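Local coordinates for blue copper protein (Hyphomicrobium denitrificans, PDB 3EF4) that binds one copper ion in a blue copper site and, as a periplasmic pseudoazurin, probably serves as an electron carrier, at residues V24-G29 with V89-G94; G29-F34 with V66-K71; R47-E52 with L74-C79. All blocks are in the same frame, centred on the assembly; numbering follows the deposited sequence.

Contact 1: residues V24-G29 with V89-G94; sequences VKVEAG and VLVQVG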
loop_
_atom_site.group_PDB
_atom_site.type_symbol
_atom_site.label_atom_id
_atom_site.label_comp_id
_atom_site.label_asym_id
_atom_site.label_seq_id
_atom_site.Cartn_x
_atom_site.Cartn_y
_atom_site.Cartn_z
ATOM N N VAL A 24 -4.679 0.322 -5.435
ATOM C CA VAL A 24 -5.101 1.497 -6.221
ATOM C C VAL A 24 -4.149 1.668 -7.395
ATOM O O VAL A 24 -2.942 1.577 -7.296
ATOM C CB VAL A 24 -5.298 2.755 -5.400
ATOM C CG1 VAL A 24 -3.999 3.145 -4.793
ATOM C CG2 VAL A 24 -5.782 3.960 -6.212
ATOM N N LYS A 25 -4.756 1.874 -8.542
ATOM C CA LYS A 25 -4.092 2.155 -9.796
ATOM C C LYS A 25 -4.096 3.642 -10.060
ATOM O O LYS A 25 -5.132 4.306 -10.035
ATOM C CB LYS A 25 -4.777 1.363 -10.929
ATOM C CG LYS A 25 -4.206 1.792 -12.286
ATOM C CD LYS A 25 -2.911 1.147 -12.641
ATOM C CE LYS A 25 -2.381 1.441 -14.045
ATOM N NZ LYS A 25 -2.552 2.871 -14.434
ATOM N N VAL A 26 -2.905 4.181 -10.291
ATOM C CA VAL A 26 -2.688 5.583 -10.499
ATOM C C VAL A 26 -1.747 5.795 -11.686
ATOM O O VAL A 26 -1.226 4.848 -12.290
ATOM C CB VAL A 26 -2.132 6.293 -9.259
ATOM C CG1 VAL A 26 -2.935 5.935 -8.027
ATOM C CG2 VAL A 26 -0.668 5.919 -9.032
ATOM N N GLU A 27 -1.602 7.065 -12.031
ATOM C CA GLU A 27 -0.651 7.366 -13.119
ATOM C C GLU A 27 0.447 8.255 -12.553
ATOM O O GLU A 27 0.315 8.900 -11.521
ATOM C CB GLU A 27 -1.325 8.036 -14.318
ATOM C CG GLU A 27 -2.274 7.093 -15.074
ATOM C CD GLU A 27 -1.663 5.843 -15.675
ATOM O OE1 GLU A 27 -2.363 4.889 -16.115
ATOM O OE2 GLU A 27 -0.426 5.715 -15.769
ATOM N N ALA A 28 1.570 8.263 -13.272
ATOM C CA ALA A 28 2.634 9.142 -12.839
ATOM C C ALA A 28 2.172 10.592 -12.713
ATOM O O ALA A 28 1.392 11.019 -13.581
ATOM C CB ALA A 28 3.751 9.069 -13.868
ATOM N N GLY A 29 2.622 11.272 -11.678
ATOM C CA GLY A 29 2.230 12.618 -11.366
ATOM C C GLY A 29 1.050 12.693 -10.422
ATOM O O GLY A 29 0.708 13.774 -9.921
ATOM N N VAL A 89 -1.036 -2.412 1.566
ATOM C CA VAL A 89 -1.648 -1.777 0.407
ATOM C C VAL A 89 -0.662 -1.820 -0.738
ATOM O O VAL A 89 0.552 -1.741 -0.554
ATOM C CB VAL A 89 -2.091 -0.347 0.753
ATOM C CG1 VAL A 89 -0.919 0.512 1.261
ATOM C CG2 VAL A 89 -2.782 0.343 -0.413
ATOM N N LEU A 90 -1.206 -1.900 -1.950
ATOM C CA LEU A 90 -0.451 -1.991 -3.170
ATOM C C LEU A 90 -0.879 -0.841 -4.093
ATOM O O LEU A 90 -2.050 -0.738 -4.460
ATOM C CB LEU A 90 -0.694 -3.324 -3.857
ATOM C CG LEU A 90 0.094 -3.608 -5.153
ATOM C CD1 LEU A 90 1.580 -3.576 -4.898
ATOM C CD2 LEU A 90 -0.310 -4.942 -5.776
ATOM N N VAL A 91 0.071 -0.010 -4.487
ATOM C CA VAL A 91 -0.194 1.088 -5.415
ATOM C C VAL A 91 0.501 0.742 -6.726
ATOM O O VAL A 91 1.715 0.494 -6.734
ATOM C CB VAL A 91 0.326 2.424 -4.894
ATOM C CG1 VAL A 91 0.086 3.542 -5.884
ATOM C CG2 VAL A 91 -0.324 2.755 -3.562
ATOM N N GLN A 92 -0.240 0.751 -7.815
ATOM C CA GLN A 92 0.324 0.574 -9.156
ATOM C C GLN A 92 0.394 1.901 -9.856
ATOM O O GLN A 92 -0.627 2.564 -10.042
ATOM C CB GLN A 92 -0.583 -0.333 -9.957
ATOM C CG GLN A 92 -0.031 -0.538 -11.369
ATOM C CD GLN A 92 -0.849 -1.546 -12.175
ATOM O OE1 GLN A 92 -1.648 -2.328 -11.627
ATOM N NE2 GLN A 92 -0.597 -1.556 -13.475
ATOM N N VAL A 93 1.602 2.266 -10.253
ATOM C CA VAL A 93 1.843 3.467 -11.023
ATOM C C VAL A 93 2.103 3.058 -12.463
ATOM O O VAL A 93 3.149 2.468 -12.763
ATOM C CB VAL A 93 3.035 4.272 -10.465
ATOM C CG1 VAL A 93 3.220 5.564 -11.250
ATOM C CG2 VAL A 93 2.865 4.530 -8.982
ATOM N N GLY A 94 1.154 3.318 -13.343
ATOM C CA GLY A 94 1.424 2.921 -14.726
ATOM C C GLY A 94 1.643 1.450 -14.905
ATOM O O GLY A 94 0.944 0.630 -14.299
#

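Contact 2: residues G29-F34 with V66-K71; sequences GDTVKF and VFNAEK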
loop_
_atom_site.group_PDB
_atom_site.type_symbol
_atom_site.label_atom_id
_atom_site.label_comp_id
_atom_site.label_asym_id
_atom_site.label_seq_id
_atom_site.Cartn_x
_atom_site.Cartn_y
_atom_site.Cartn_z
ATOM N N GLY A 29 2.622 11.272 -11.678
ATOM C CA GLY A 29 2.230 12.618 -11.366
ATOM C C GLY A 29 1.050 12.693 -10.422
ATOM O O GLY A 29 0.708 13.774 -9.921
ATOM N N ASP A 30 0.398 11.529 -10.157
ATOM C CA ASP A 30 -0.676 11.492 -9.185
ATOM C C ASP A 30 -0.110 11.480 -7.774
ATOM O O ASP A 30 1.007 11.113 -7.495
ATOM C CB ASP A 30 -1.536 10.245 -9.368
ATOM C CG ASP A 30 -2.402 10.311 -10.611
ATOM O OD1 ASP A 30 -3.034 9.275 -10.912
ATOM O OD2 ASP A 30 -2.467 11.349 -11.301
ATOM N N THR A 31 -0.943 11.869 -6.848
ATOM C CA THR A 31 -0.603 11.693 -5.452
ATOM C C THR A 31 -1.535 10.651 -4.850
ATOM O O THR A 31 -2.713 10.520 -5.201
ATOM C CB THR A 31 -0.739 12.950 -4.593
ATOM O OG1 THR A 31 -2.077 13.372 -4.897
ATOM C CG2 THR A 31 0.098 14.131 -4.987
ATOM N N VAL A 32 -1.003 9.902 -3.906
ATOM C CA VAL A 32 -1.820 9.019 -3.111
ATOM C C VAL A 32 -1.689 9.481 -1.664
ATOM O O VAL A 32 -0.593 9.487 -1.084
ATOM C CB VAL A 32 -1.418 7.534 -3.248
ATOM C CG1 VAL A 32 -2.366 6.652 -2.446
ATOM C CG2 VAL A 32 -1.408 7.126 -4.716
ATOM N N LYS A 33 -2.788 9.916 -1.072
ATOM C CA LYS A 33 -2.797 10.382 0.314
ATOM C C LYS A 33 -3.397 9.320 1.202
ATOM O O LYS A 33 -4.548 8.896 0.975
ATOM C CB LYS A 33 -3.688 11.637 0.491
ATOM C CG LYS A 33 -3.479 12.845 -0.272
ATOM C CD LYS A 33 -4.251 13.999 0.386
ATOM C CE LYS A 33 -3.467 15.249 -0.021
ATOM N NZ LYS A 33 -4.112 16.468 0.581
ATOM N N PHE A 34 -2.631 8.909 2.186
ATOM C CA PHE A 34 -3.044 7.965 3.212
ATOM C C PHE A 34 -3.534 8.776 4.400
ATOM O O PHE A 34 -2.778 9.585 4.943
ATOM C CB PHE A 34 -1.851 7.062 3.610
ATOM C CG PHE A 34 -1.312 6.289 2.419
ATOM C CD1 PHE A 34 -0.353 6.846 1.591
ATOM C CD2 PHE A 34 -1.827 5.043 2.118
ATOM C CE1 PHE A 34 0.064 6.159 0.475
ATOM C CE2 PHE A 34 -1.390 4.344 0.990
ATOM C CZ PHE A 34 -0.441 4.930 0.182
ATOM N N VAL A 66 1.688 11.310 2.242
ATOM C CA VAL A 66 1.540 11.198 0.797
ATOM C C VAL A 66 2.635 10.365 0.190
ATOM O O VAL A 66 3.799 10.370 0.612
ATOM C CB VAL A 66 1.491 12.669 0.310
ATOM C CG1 VAL A 66 2.844 13.165 -0.143
ATOM C CG2 VAL A 66 0.446 12.914 -0.776
ATOM N N PHE A 67 2.230 9.645 -0.842
ATOM C CA PHE A 67 3.097 9.005 -1.809
ATOM C C PHE A 67 2.960 9.792 -3.127
ATOM O O PHE A 67 1.835 9.899 -3.653
ATOM C CB PHE A 67 2.743 7.547 -2.047
ATOM C CG PHE A 67 3.460 6.897 -3.212
ATOM C CD1 PHE A 67 2.728 6.221 -4.174
ATOM C CD2 PHE A 67 4.818 6.949 -3.369
ATOM C CE1 PHE A 67 3.307 5.608 -5.258
ATOM C CE2 PHE A 67 5.403 6.330 -4.470
ATOM C CZ PHE A 67 4.667 5.652 -5.393
ATOM N N ASN A 68 4.038 10.312 -3.602
ATOM C CA ASN A 68 4.040 11.048 -4.873
ATOM C C ASN A 68 4.382 10.063 -5.972
ATOM O O ASN A 68 5.530 9.685 -6.163
ATOM C CB ASN A 68 5.039 12.192 -4.833
ATOM C CG ASN A 68 4.739 13.240 -3.792
ATOM O OD1 ASN A 68 5.629 13.646 -3.019
ATOM N ND2 ASN A 68 3.527 13.649 -3.759
ATOM N N ALA A 69 3.391 9.576 -6.693
ATOM C CA ALA A 69 3.596 8.567 -7.719
ATOM C C ALA A 69 4.352 9.177 -8.874
ATOM O O ALA A 69 3.865 10.175 -9.386
ATOM C CB ALA A 69 2.229 8.028 -8.128
ATOM N N GLU A 70 5.507 8.620 -9.238
ATOM C CA GLU A 70 6.336 9.192 -10.289
ATOM C C GLU A 70 6.864 8.136 -11.240
ATOM O O GLU A 70 6.595 8.211 -12.440
ATOM C CB GLU A 70 7.480 10.008 -9.679
ATOM C CG GLU A 70 7.022 11.225 -8.909
ATOM C CD GLU A 70 6.332 12.282 -9.746
ATOM O OE1 GLU A 70 6.692 12.350 -10.938
ATOM O OE2 GLU A 70 5.498 13.018 -9.198
ATOM N N LYS A 71 7.651 7.202 -10.767
ATOM C CA LYS A 71 8.227 6.139 -11.548
ATOM C C LYS A 71 7.260 4.976 -11.650
ATOM O O LYS A 71 6.682 4.534 -10.656
ATOM C CB LYS A 71 9.569 5.711 -10.924
ATOM C CG LYS A 71 10.294 4.676 -11.792
ATOM C CD LYS A 71 11.635 4.227 -11.238
ATOM C CE LYS A 71 12.318 3.229 -12.203
HETATM O O HOH W 1 3.289 12.830 -7.579
#

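Contact 3: residues R47-E52 with L74-C79; sequences REVWPE and LYVLKC. With CU (copper (II) ion), chain D; PO4 (phosphate ion), chain G; PO4 (phosphate ion), chain H.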
loop_
_atom_site.group_PDB
_atom_site.type_symbol
_atom_site.label_atom_id
_atom_site.label_comp_id
_atom_site.label_asym_id
_atom_site.label_seq_id
_atom_site.Cartn_x
_atom_site.Cartn_y
_atom_site.Cartn_z
ATOM N N ARG A 47 10.237 -1.605 2.781
ATOM C CA ARG A 47 11.486 -1.287 2.093
ATOM C C ARG A 47 12.129 -2.475 1.418
ATOM O O ARG A 47 12.882 -2.271 0.458
ATOM C CB ARG A 47 12.467 -0.594 3.034
ATOM C CG ARG A 47 11.898 0.772 3.358
ATOM C CD ARG A 47 12.774 1.832 3.654
ATOM N NE ARG A 47 13.827 2.064 2.674
ATOM C CZ ARG A 47 14.952 2.700 2.961
ATOM N NH1 ARG A 47 15.189 3.186 4.151
ATOM N NH2 ARG A 47 15.834 2.844 1.987
ATOM N N GLU A 48 11.788 -3.662 1.895
ATOM C CA GLU A 48 12.395 -4.847 1.303
ATOM C C GLU A 48 11.875 -5.122 -0.088
ATOM O O GLU A 48 12.480 -5.915 -0.800
ATOM C CB GLU A 48 12.214 -6.033 2.268
ATOM C CG GLU A 48 12.844 -5.781 3.634
ATOM C CD GLU A 48 12.101 -4.855 4.596
ATOM O OE1 GLU A 48 10.899 -4.404 4.455
ATOM O OE2 GLU A 48 12.830 -4.494 5.547
ATOM N N VAL A 49 10.757 -4.478 -0.455
ATOM C CA VAL A 49 10.190 -4.673 -1.809
ATOM C C VAL A 49 9.989 -3.343 -2.548
ATOM O O VAL A 49 9.599 -3.359 -3.733
ATOM C CB VAL A 49 8.908 -5.547 -1.717
ATOM C CG1 VAL A 49 7.754 -4.744 -1.145
ATOM C CG2 VAL A 49 8.489 -6.211 -3.002
ATOM N N TRP A 50 10.247 -2.221 -1.911
ATOM C CA TRP A 50 10.068 -0.902 -2.548
ATOM C C TRP A 50 10.982 -0.730 -3.735
ATOM O O TRP A 50 12.123 -1.195 -3.620
ATOM C CB TRP A 50 10.330 0.149 -1.520
ATOM C CG TRP A 50 9.937 1.539 -1.819
ATOM C CD1 TRP A 50 10.743 2.563 -2.223
ATOM C CD2 TRP A 50 8.623 2.093 -1.753
ATOM N NE1 TRP A 50 10.017 3.693 -2.399
ATOM C CE2 TRP A 50 8.712 3.447 -2.113
ATOM C CE3 TRP A 50 7.348 1.560 -1.399
ATOM C CZ2 TRP A 50 7.620 4.293 -2.143
ATOM C CZ3 TRP A 50 6.289 2.416 -1.432
ATOM C CH2 TRP A 50 6.407 3.750 -1.790
ATOM N N PRO A 51 10.527 -0.114 -4.812
ATOM C CA PRO A 51 11.351 0.002 -6.010
ATOM C C PRO A 51 12.666 0.705 -5.734
ATOM O O PRO A 51 12.803 1.710 -4.986
ATOM C CB PRO A 51 10.460 0.754 -6.987
ATOM C CG PRO A 51 9.073 0.400 -6.592
ATOM C CD PRO A 51 9.194 0.425 -5.099
ATOM N N GLU A 52 13.638 0.155 -6.463
ATOM C CA GLU A 52 14.998 0.570 -6.344
ATOM C C GLU A 52 15.095 2.037 -6.626
ATOM O O GLU A 52 14.559 2.512 -7.668
ATOM C CB GLU A 52 15.881 -0.252 -7.321
ATOM C CG GLU A 52 17.305 -0.354 -6.699
ATOM C CD GLU A 52 18.124 0.852 -7.155
ATOM O OE1 GLU A 52 19.139 1.174 -6.561
ATOM O OE2 GLU A 52 17.620 1.470 -8.148
ATOM N N LEU A 74 5.111 -1.060 -9.093
ATOM C CA LEU A 74 4.297 -1.457 -7.979
ATOM C C LEU A 74 4.951 -1.133 -6.667
ATOM O O LEU A 74 6.116 -1.477 -6.474
ATOM C CB LEU A 74 3.981 -2.969 -8.050
ATOM C CG LEU A 74 3.133 -3.393 -9.226
ATOM C CD1 LEU A 74 3.180 -4.903 -9.378
ATOM C CD2 LEU A 74 1.691 -2.953 -9.038
ATOM N N TYR A 75 4.190 -0.538 -5.774
ATOM C CA TYR A 75 4.653 0.010 -4.503
ATOM C C TYR A 75 3.824 -0.570 -3.355
ATOM O O TYR A 75 2.622 -0.365 -3.285
ATOM C CB TYR A 75 4.486 1.528 -4.543
ATOM C CG TYR A 75 5.355 2.193 -5.561
ATOM C CD1 TYR A 75 4.963 2.315 -6.883
ATOM C CD2 TYR A 75 6.602 2.707 -5.207
ATOM C CE1 TYR A 75 5.776 2.935 -7.828
ATOM C CE2 TYR A 75 7.400 3.318 -6.124
ATOM C CZ TYR A 75 7.001 3.423 -7.441
ATOM O OH TYR A 75 7.815 4.081 -8.346
ATOM N N VAL A 76 4.513 -1.265 -2.477
ATOM C CA VAL A 76 3.873 -1.868 -1.313
ATOM C C VAL A 76 4.124 -1.002 -0.098
ATOM O O VAL A 76 5.297 -0.689 0.207
ATOM C CB VAL A 76 4.417 -3.302 -1.054
ATOM C CG1 VAL A 76 3.665 -3.923 0.117
ATOM C CG2 VAL A 76 4.281 -4.165 -2.281
ATOM N N LEU A 77 3.046 -0.660 0.610
ATOM C CA LEU A 77 3.145 0.030 1.888
ATOM C C LEU A 77 2.480 -0.818 2.955
ATOM O O LEU A 77 1.586 -1.598 2.692
ATOM C CB LEU A 77 2.572 1.436 1.851
ATOM C CG LEU A 77 3.206 2.408 0.872
ATOM C CD1 LEU A 77 2.560 2.351 -0.490
ATOM C CD2 LEU A 77 3.157 3.838 1.415
ATOM N N LYS A 78 2.941 -0.612 4.194
ATOM C CA LYS A 78 2.381 -1.236 5.342
ATOM C C LYS A 78 2.020 -0.199 6.398
ATOM O O LYS A 78 2.510 0.903 6.392
ATOM C CB LYS A 78 3.382 -2.250 5.973
ATOM C CG LYS A 78 4.669 -1.594 6.451
ATOM C CD LYS A 78 5.605 -2.614 7.107
ATOM C CE LYS A 78 6.950 -1.952 7.415
ATOM N NZ LYS A 78 7.902 -2.891 8.039
ATOM N N CYS A 79 1.193 -0.658 7.334
ATOM C CA CYS A 79 0.992 -0.004 8.617
ATOM C C CYS A 79 1.886 -0.729 9.613
ATOM O O CYS A 79 1.776 -1.949 9.753
ATOM C CB CYS A 79 -0.452 -0.059 9.041
ATOM S SG CYS A 79 -0.703 0.418 10.754
HETATM CU CU CU D . -2.836 0.033 11.171
HETATM P P PO4 G . 12.381 -2.999 -8.332
HETATM O O1 PO4 G . 12.938 -3.162 -9.790
HETATM O O2 PO4 G . 12.049 -4.455 -7.742
HETATM O O3 PO4 G . 13.458 -2.324 -7.412
HETATM O O4 PO4 G . 11.046 -2.184 -8.354
HETATM P P PO4 H . 9.590 -0.317 10.730
HETATM O O1 PO4 H . 8.467 -0.782 11.723
HETATM O O2 PO4 H . 9.535 -1.202 9.410
HETATM O O3 PO4 H . 9.351 1.200 10.324
HETATM O O4 PO4 H . 11.006 -0.482 11.385
HETATM O O HOH W 2 8.569 -4.800 6.255
HETATM O O HOH W 3 7.023 -2.155 -3.862
#

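Contact 1: residues V24-G29 with V89-G94
V24, K25 and V26 pair with V91, Q92 and V93 as parallel neighbours in the beta-sandwich of this plastocyanin-like (cupredoxin) fold, the short strand segments lying 22° apart. The backbone ladder rests on V24 and V26, each using both N and O: V24 N bonds L90 O and V24 O takes Q92 N, then V26 N reaches Q92 O at 2.8 Å and V26 O accepts G94 N at 3.0 Å. On the valine face the contacts are apolar. V26 CG2, the branch set between its own backbone N and carbonyl carbon, lies 3.8 Å from V93 CG2 and also touches V91 CG1, while V24 and V91 lie side by side. Polar chains occupy the other face. The bend of K25 at chi2 (81°) sets CD over the Q92 amide, 3.4 Å from Q92 CD. K25 NZ makes a salt bridge with E27 OE1 at 2.6 Å and also donates to V26 O, from the face opposite to G94 N. The Q92 amide is gripped at both ends, which fixes its rotation: OE1 accepts from V123 N, and NE2 donates within 10° of the amide plane to G94 O at 2.8 Å.

Contact 2: residues G29-F34 with V66-K71
T31-F34 and V66-N68 run antiparallel, with 166° between the short segments, and the hydrogen-bonded pair V32/F67 is flanked by the non-hydrogen-bonded pairs T31/N68 and K33/V66. This joins an edge strand, 65-68, to strand 31-35 in the cupredoxin beta-sandwich. V32 and F67 exchange two nearly straight bonds, V32 N to F67 O and F67 N to V32 O. Past the last pair, backbone hydrogen bonds continue where both segments leave the strands: A69 N donates to D30 O at 2.9 Å, and G29 N donates to A69 O at 2.8 Å, tilted 31° from the carbonyl plane. V32, F34 and F67 send their side chains into the sandwich. The F67 ring meets W50 edge-to-face and packs on V91 and V93. F34 lies alongside F67, and the edge of its ring, at CE1, meets F67 CB in the ring plane, 3.9 Å off. One face of the F67 ring has A69 N above its centre at a height of 4.1 Å. On the other side of the sheet T31 and N68 point the same way, with T31 CG2 3.7 Å from N68 ND2. The carboxylate of D30 leads out of the contact: OD2 bonds the chain terminus at A1 N, and OD1 accepts from E27 N. At the turn, a water sits 2.9 Å from D30 O and 2.7 Å from E70 OE2, placed to donate to either.

Contact 3: residues R47-E52 with L74-C79
The W50 ring system carries P51 CD and Y75 CD2 over one face, each 3.5 Å above the plane and offset toward the rim, while V76 O and L77 CD1 lie at its edge. Y75 in turn has P51 CG over one face, 3.4 Å above the plane, and W50 CE2 at its edge. The aromatic pair is T-shaped, the edge of Y75 toward the six-membered ring of W50, with planes at 70° to each other. P51 thus lies against both rings, and its CG makes a CH-pi contact 3.8 Å from the Y75 centroid. The carbonyl V76 O is 3.4 Å from W50 CE3. Beside the rings V49 crosses V76 at about a right angle, its CG1 3.6 Å from V76 CB. The two segments share no direct hydrogen bond; one water links them, donating to V49 O and L74 O and accepting from V76 N. A second water bridges E48 OE1 and K78 NZ, and K78 NZ also bonds a phosphate ion, probably from the crystallisation liquor. The polar ends of the rings are met by outside partners, Y75 OH by K71 O, and W50 NE1 weakly by V54 O and A55 O. Strand 73-78 leads into C79, whose SG binds copper at 2.2 Å together with H41, H82 and M87. The loop is therefore held to the strand before this cysteine ligand by apolar and ring packing, with water supplying the polar links.

In the fold
The three contacts belong to one cupredoxin sandwich but differ in chemistry. Contacts 1 and 2, partly buried, are strand ladders built on backbone hydrogen bonds, parallel in one and antiparallel in the other; they share G29, and A69 CB of contact 2 packs against both V26 and V93 of contact 1. Contact 3 is the buried one and lacks direct hydrogen bonds: a loop lies against strand 73-78 through rings and proline, with one water between loop and strand. That strand is itself the neighbour of 88-93, tied by V91 N to Y75 O. Contacts 2 and 3 meet in the interior, where the F67 ring touches both Y75 and W50. Contact 3 alone includes a copper ligand.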